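Local atomic coordinates of 5-formyl-3-hydroxy-2-methylpyridine 4-carboxylate 5-dehydrogenase (Mesorhizobium japonicum MAFF 303099, PDB entry 4OM8), a protein that oxidises the vitamin B6 breakdown product 5-formyl-3-hydroxy-2-methylpyridine-4-carboxylate with NAD(+) and can also reduce it with NADH to 4-pyridoxic acid. Residues 11-16 with 138-143. Residues are numbered along the deposited sequence; the frame is centred on the assembly and turned at random.
Sequences GTMGPG and WSNPPH. With NAD (nicotinamide-adenine-dinucleotide), chain C.
Met-13 pushes its thioether between the nicotinamide of NAD and the loop 138-143. Bent at both chi2 (-63°) and chi3 (-75°), the chain brings SD to 3.5 Å from nicotinamide C4N and sets CE against Trp-138 CB at 3.5 Å, with Pro-142 CB also in contact with CE. An alanine here would probably leave a gap against one face of the nicotinamide and deprive Trp-138 CB of its methyl neighbour. Asn-140, its CG anti to the backbone N (chi1 -176°), lays its amide over the methyl of Thr-12, OD1 standing 3.7 Å from CG2, while its CB approaches the carboxamide N7N of NAD. Nearer helix 14-23, Pro-142 CG rests 3.3 Å from Met-13 O, and the His-143 ring lies obliquely against Gly-16 CA, where a CB would collide with ND1. The diphosphate is gripped by backbone amides. Thr-12 N donates almost straight to NAD O2A (2.9 Å). Met-13 N donates to NAD O2N (3.0 Å), as expected of a Rossmann glycine-rich turn. This turn leads into helix 14-23, and the loop linking strands 133-137 and 147-151 packs against the turn and Gly-16; helix 35-54 packs on Pro-15 and His-143, and Lys-223 NZ of the second subunit is hydrogen-bonded to Asn-140 O.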
ATOM      1  N   GLY A  11     -14.898  22.031  -1.919  1.00 17.40           N
ATOM      2  CA  GLY A  11     -14.225  21.545  -3.117  1.00 15.78           C
ATOM      3  C   GLY A  11     -14.205  20.033  -3.109  1.00 17.44           C
ATOM      4  O   GLY A  11     -15.182  19.395  -2.729  1.00 15.91           O
ATOM      5  N   THR A  12     -13.081  19.466  -3.526  1.00 13.09           N
ATOM      6  CA  THR A  12     -12.893  18.024  -3.600  1.00 13.16           C
ATOM      7  C   THR A  12     -13.332  17.277  -2.341  1.00 12.82           C
ATOM      8  O   THR A  12     -14.012  16.252  -2.434  1.00 14.45           O
ATOM      9  CB  THR A  12     -11.414  17.715  -3.882  1.00 16.27           C
ATOM     10  OG1 THR A  12     -11.053  18.302  -5.138  1.00 19.02           O
ATOM     11  CG2 THR A  12     -11.146  16.217  -3.905  1.00 15.01           C
ATOM     12  N   MET A  13     -12.961  17.805  -1.173  1.00 13.78           N
ATOM     13  CA  MET A  13     -13.176  17.073   0.079  1.00 14.67           C
ATOM     14  C   MET A  13     -14.512  17.355   0.757  1.00 15.39           C
ATOM     15  O   MET A  13     -14.871  16.684   1.726  1.00 18.95           O
ATOM     16  CB  MET A  13     -12.052  17.381   1.069  1.00 13.51           C
ATOM     17  CG  MET A  13     -10.698  16.881   0.633  1.00 12.55           C
ATOM     18  SD  MET A  13     -10.676  15.088   0.511  1.00 12.89           S
ATOM     19  CE  MET A  13     -10.633  14.625   2.231  1.00 12.58           C
ATOM     20  N   GLY A  14     -15.244  18.343   0.263  1.00 14.20           N
ATOM     21  CA  GLY A  14     -16.416  18.832   0.982  1.00 15.36           C
ATOM     22  C   GLY A  14     -17.697  18.009   0.935  1.00 15.12           C
ATOM     23  O   GLY A  14     -18.245  17.642   1.978  1.00 15.51           O
ATOM     24  N   PRO A  15     -18.216  17.746  -0.269  1.00 14.90           N
ATOM     25  CA  PRO A  15     -19.511  17.075  -0.413  1.00 15.46           C
ATOM     26  C   PRO A  15     -19.563  15.686   0.212  1.00 15.51           C
ATOM     27  O   PRO A  15     -20.543  15.368   0.878  1.00 14.93           O
ATOM     28  CB  PRO A  15     -19.683  16.991  -1.929  1.00 23.27           C
ATOM     29  CG  PRO A  15     -18.943  18.173  -2.426  1.00 23.27           C
ATOM     30  CD  PRO A  15     -17.736  18.274  -1.557  1.00 20.17           C
ATOM     31  N   GLY A  16     -18.537  14.871   0.003  1.00 13.10           N
ATOM     32  CA  GLY A  16     -18.530  13.543   0.592  1.00 11.40           C
ATOM     33  C   GLY A  16     -18.415  13.579   2.106  1.00 11.67           C
ATOM     34  O   GLY A  16     -18.998  12.748   2.813  1.00 10.04           O
ATOM     35  N   TRP A 138      -9.010  14.119   6.877  1.00 10.28           N
ATOM     36  CA  TRP A 138      -9.697  13.113   6.090  1.00 10.29           C
ATOM     37  C   TRP A 138      -8.857  12.717   4.890  1.00 12.02           C
ATOM     38  O   TRP A 138      -7.831  13.339   4.606  1.00 13.34           O
ATOM     39  CB  TRP A 138     -11.044  13.647   5.617  1.00 10.26           C
ATOM     40  CG  TRP A 138     -12.021  14.006   6.705  1.00 10.24           C
ATOM     41  CD1 TRP A 138     -11.884  14.977   7.668  1.00 10.97           C
ATOM     42  CD2 TRP A 138     -13.309  13.422   6.902  1.00  9.99           C
ATOM     43  NE1 TRP A 138     -13.012  15.017   8.464  1.00 10.82           N
ATOM     44  CE2 TRP A 138     -13.898  14.069   8.015  1.00 10.65           C
ATOM     45  CE3 TRP A 138     -14.022  12.407   6.250  1.00 11.38           C
ATOM     46  CZ2 TRP A 138     -15.169  13.735   8.480  1.00 11.28           C
ATOM     47  CZ3 TRP A 138     -15.282  12.068   6.722  1.00 10.37           C
ATOM     48  CH2 TRP A 138     -15.844  12.734   7.825  1.00 11.61           C
ATOM     49  N   SER A 139      -9.293  11.679   4.185  1.00  7.83           N
ATOM     50  CA  SER A 139      -8.621  11.250   2.958  1.00 10.58           C
ATOM     51  C   SER A 139      -9.592  11.228   1.781  1.00 10.50           C
ATOM     52  O   SER A 139     -10.794  11.060   1.966  1.00 11.94           O
ATOM     53  CB  SER A 139      -7.988   9.865   3.146  1.00 13.14           C
ATOM     54  OG  SER A 139      -6.898   9.904   4.064  1.00 13.66           O
ATOM     55  N   ASN A 140      -9.070  11.406   0.570  1.00 11.10           N
ATOM     56  CA  ASN A 140      -9.916  11.454  -0.620  1.00 12.12           C
ATOM     57  C   ASN A 140     -10.140  10.060  -1.192  1.00 11.30           C
ATOM     58  O   ASN A 140      -9.174   9.341  -1.408  1.00 12.30           O
ATOM     59  CB  ASN A 140      -9.270  12.357  -1.668  1.00 13.11           C
ATOM     60  CG  ASN A 140     -10.140  12.545  -2.894  1.00 13.34           C
ATOM     61  OD1 ASN A 140     -11.358  12.680  -2.796  1.00 17.54           O
ATOM     62  ND2 ASN A 140      -9.504  12.590  -4.060  1.00 23.84           N
ATOM     63  N   PRO A 141     -11.406   9.666  -1.425  1.00 10.56           N
ATOM     64  CA  PRO A 141     -12.668  10.385  -1.211  1.00 10.35           C
ATOM     65  C   PRO A 141     -13.140  10.268   0.231  1.00 10.08           C
ATOM     66  O   PRO A 141     -13.113   9.188   0.809  1.00 10.80           O
ATOM     67  CB  PRO A 141     -13.648   9.682  -2.180  1.00 11.84           C
ATOM     68  CG  PRO A 141     -12.767   8.793  -3.061  1.00 11.57           C
ATOM     69  CD  PRO A 141     -11.629   8.415  -2.168  1.00 12.34           C
ATOM     70  N   PRO A 142     -13.597  11.384   0.814  1.00 10.97           N
ATOM     71  CA  PRO A 142     -13.859  11.408   2.260  1.00  9.56           C
ATOM     72  C   PRO A 142     -15.048  10.555   2.709  1.00  8.88           C
ATOM     73  O   PRO A 142     -15.118  10.216   3.890  1.00 12.59           O
ATOM     74  CB  PRO A 142     -14.111  12.894   2.533  1.00  9.33           C
ATOM     75  CG  PRO A 142     -14.612  13.421   1.225  1.00 11.80           C
ATOM     76  CD  PRO A 142     -13.827  12.693   0.178  1.00 11.59           C
ATOM     77  N   HIS A 143     -15.958  10.226   1.803  1.00 10.50           N
ATOM     78  CA  HIS A 143     -17.085   9.374   2.157  1.00 12.20           C
ATOM     79  C   HIS A 143     -16.745   7.899   1.952  1.00 11.90           C
ATOM     80  O   HIS A 143     -17.535   7.024   2.300  1.00 12.41           O
ATOM     81  CB  HIS A 143     -18.332   9.761   1.350  1.00 11.80           C
ATOM     82  CG  HIS A 143     -18.110   9.831  -0.127  1.00 14.16           C
ATOM     83  ND1 HIS A 143     -17.145  10.630  -0.704  1.00 13.68           N
ATOM     84  CD2 HIS A 143     -18.759   9.228  -1.155  1.00 14.89           C
ATOM     85  CE1 HIS A 143     -17.192  10.497  -2.017  1.00 14.21           C
ATOM     86  NE2 HIS A 143     -18.164   9.654  -2.316  1.00 13.96           N
TER
HETATM   87  PA  NAD C 402     -10.231  22.437  -3.145  0.74 14.21           P
HETATM   88  O1A NAD C 402      -9.310  23.465  -3.778  0.74 16.80           O
HETATM   89  O2A NAD C 402     -10.839  21.326  -3.988  0.74 12.72           O
HETATM   90  O5B NAD C 402     -11.434  23.235  -2.434  0.74 16.41           O
HETATM   91  C5B NAD C 402     -11.212  24.412  -1.657  0.74 13.93           C
HETATM   92  C4B NAD C 402     -12.541  25.144  -1.539  0.74 13.34           C
HETATM   93  O4B NAD C 402     -12.421  26.199  -0.584  0.74 15.33           O
HETATM   94  C3B NAD C 402     -12.945  25.774  -2.872  0.74 13.40           C
HETATM   95  O3B NAD C 402     -14.250  25.325  -3.257  0.74 14.85           O
HETATM   96  C2B NAD C 402     -12.913  27.271  -2.588  0.74 16.35           C
HETATM   97  O2B NAD C 402     -13.883  28.037  -3.318  0.74 14.01           O
HETATM   98  C1B NAD C 402     -13.181  27.303  -1.097  0.74 16.90           C
HETATM   99  N9A NAD C 402     -12.769  28.529  -0.392  0.74 15.61           N
HETATM  100  C8A NAD C 402     -11.705  29.312  -0.638  0.74 15.88           C
HETATM  101  N7A NAD C 402     -11.649  30.336   0.249  0.74 16.06           N
HETATM  102  C5A NAD C 402     -12.692  30.208   1.086  0.74 14.95           C
HETATM  103  C6A NAD C 402     -13.230  30.941   2.246  0.74 15.32           C
HETATM  104  N6A NAD C 402     -12.623  32.057   2.717  0.74 18.27           N
HETATM  105  N1A NAD C 402     -14.352  30.461   2.824  0.74 16.13           N
HETATM  106  C2A NAD C 402     -14.973  29.357   2.372  0.74 16.15           C
HETATM  107  N3A NAD C 402     -14.539  28.643   1.321  0.74 14.11           N
HETATM  108  C4A NAD C 402     -13.428  29.019   0.653  0.74 13.08           C
HETATM  109  O3  NAD C 402      -9.454  21.865  -1.853  0.74 13.31           O
HETATM  110  PN  NAD C 402      -9.577  20.386  -1.231  0.74 14.51           P
HETATM  111  O1N NAD C 402      -8.779  19.414  -2.080  0.74 16.11           O
HETATM  112  O2N NAD C 402     -11.008  20.039  -0.887  0.74 12.97           O
HETATM  113  O5D NAD C 402      -8.774  20.567   0.144  0.74 13.40           O
HETATM  114  C5D NAD C 402      -9.247  21.430   1.187  0.74 12.98           C
HETATM  115  C4D NAD C 402      -8.339  21.234   2.395  0.74 11.07           C
HETATM  116  O4D NAD C 402      -8.329  19.844   2.705  0.74 13.77           O
HETATM  117  C3D NAD C 402      -6.893  21.610   2.109  0.74 12.55           C
HETATM  118  O3D NAD C 402      -6.321  22.047   3.345  0.74 13.17           O
HETATM  119  C2D NAD C 402      -6.240  20.298   1.719  0.74 12.44           C
HETATM  120  O2D NAD C 402      -4.847  20.269   2.044  0.74 12.12           O
HETATM  121  C1D NAD C 402      -7.004  19.310   2.584  0.74 12.46           C
HETATM  122  N1N NAD C 402      -7.070  17.938   2.053  0.74 13.62           N
HETATM  123  C2N NAD C 402      -7.102  17.671   0.732  0.74 14.64           C
HETATM  124  C3N NAD C 402      -7.187  16.348   0.290  0.74 13.56           C
HETATM  125  C7N NAD C 402      -7.190  15.976  -1.170  0.74 19.73           C
HETATM  126  O7N NAD C 402      -7.607  16.738  -2.029  0.74 18.88           O
HETATM  127  N7N NAD C 402      -6.694  14.781  -1.487  0.74 12.90           N
HETATM  128  C4N NAD C 402      -7.245  15.315   1.218  0.74 16.05           C
HETATM  129  C5N NAD C 402      -7.223  15.624   2.571  0.74 13.97           C
HETATM  130  C6N NAD C 402      -7.145  16.954   2.959  0.74 12.66           C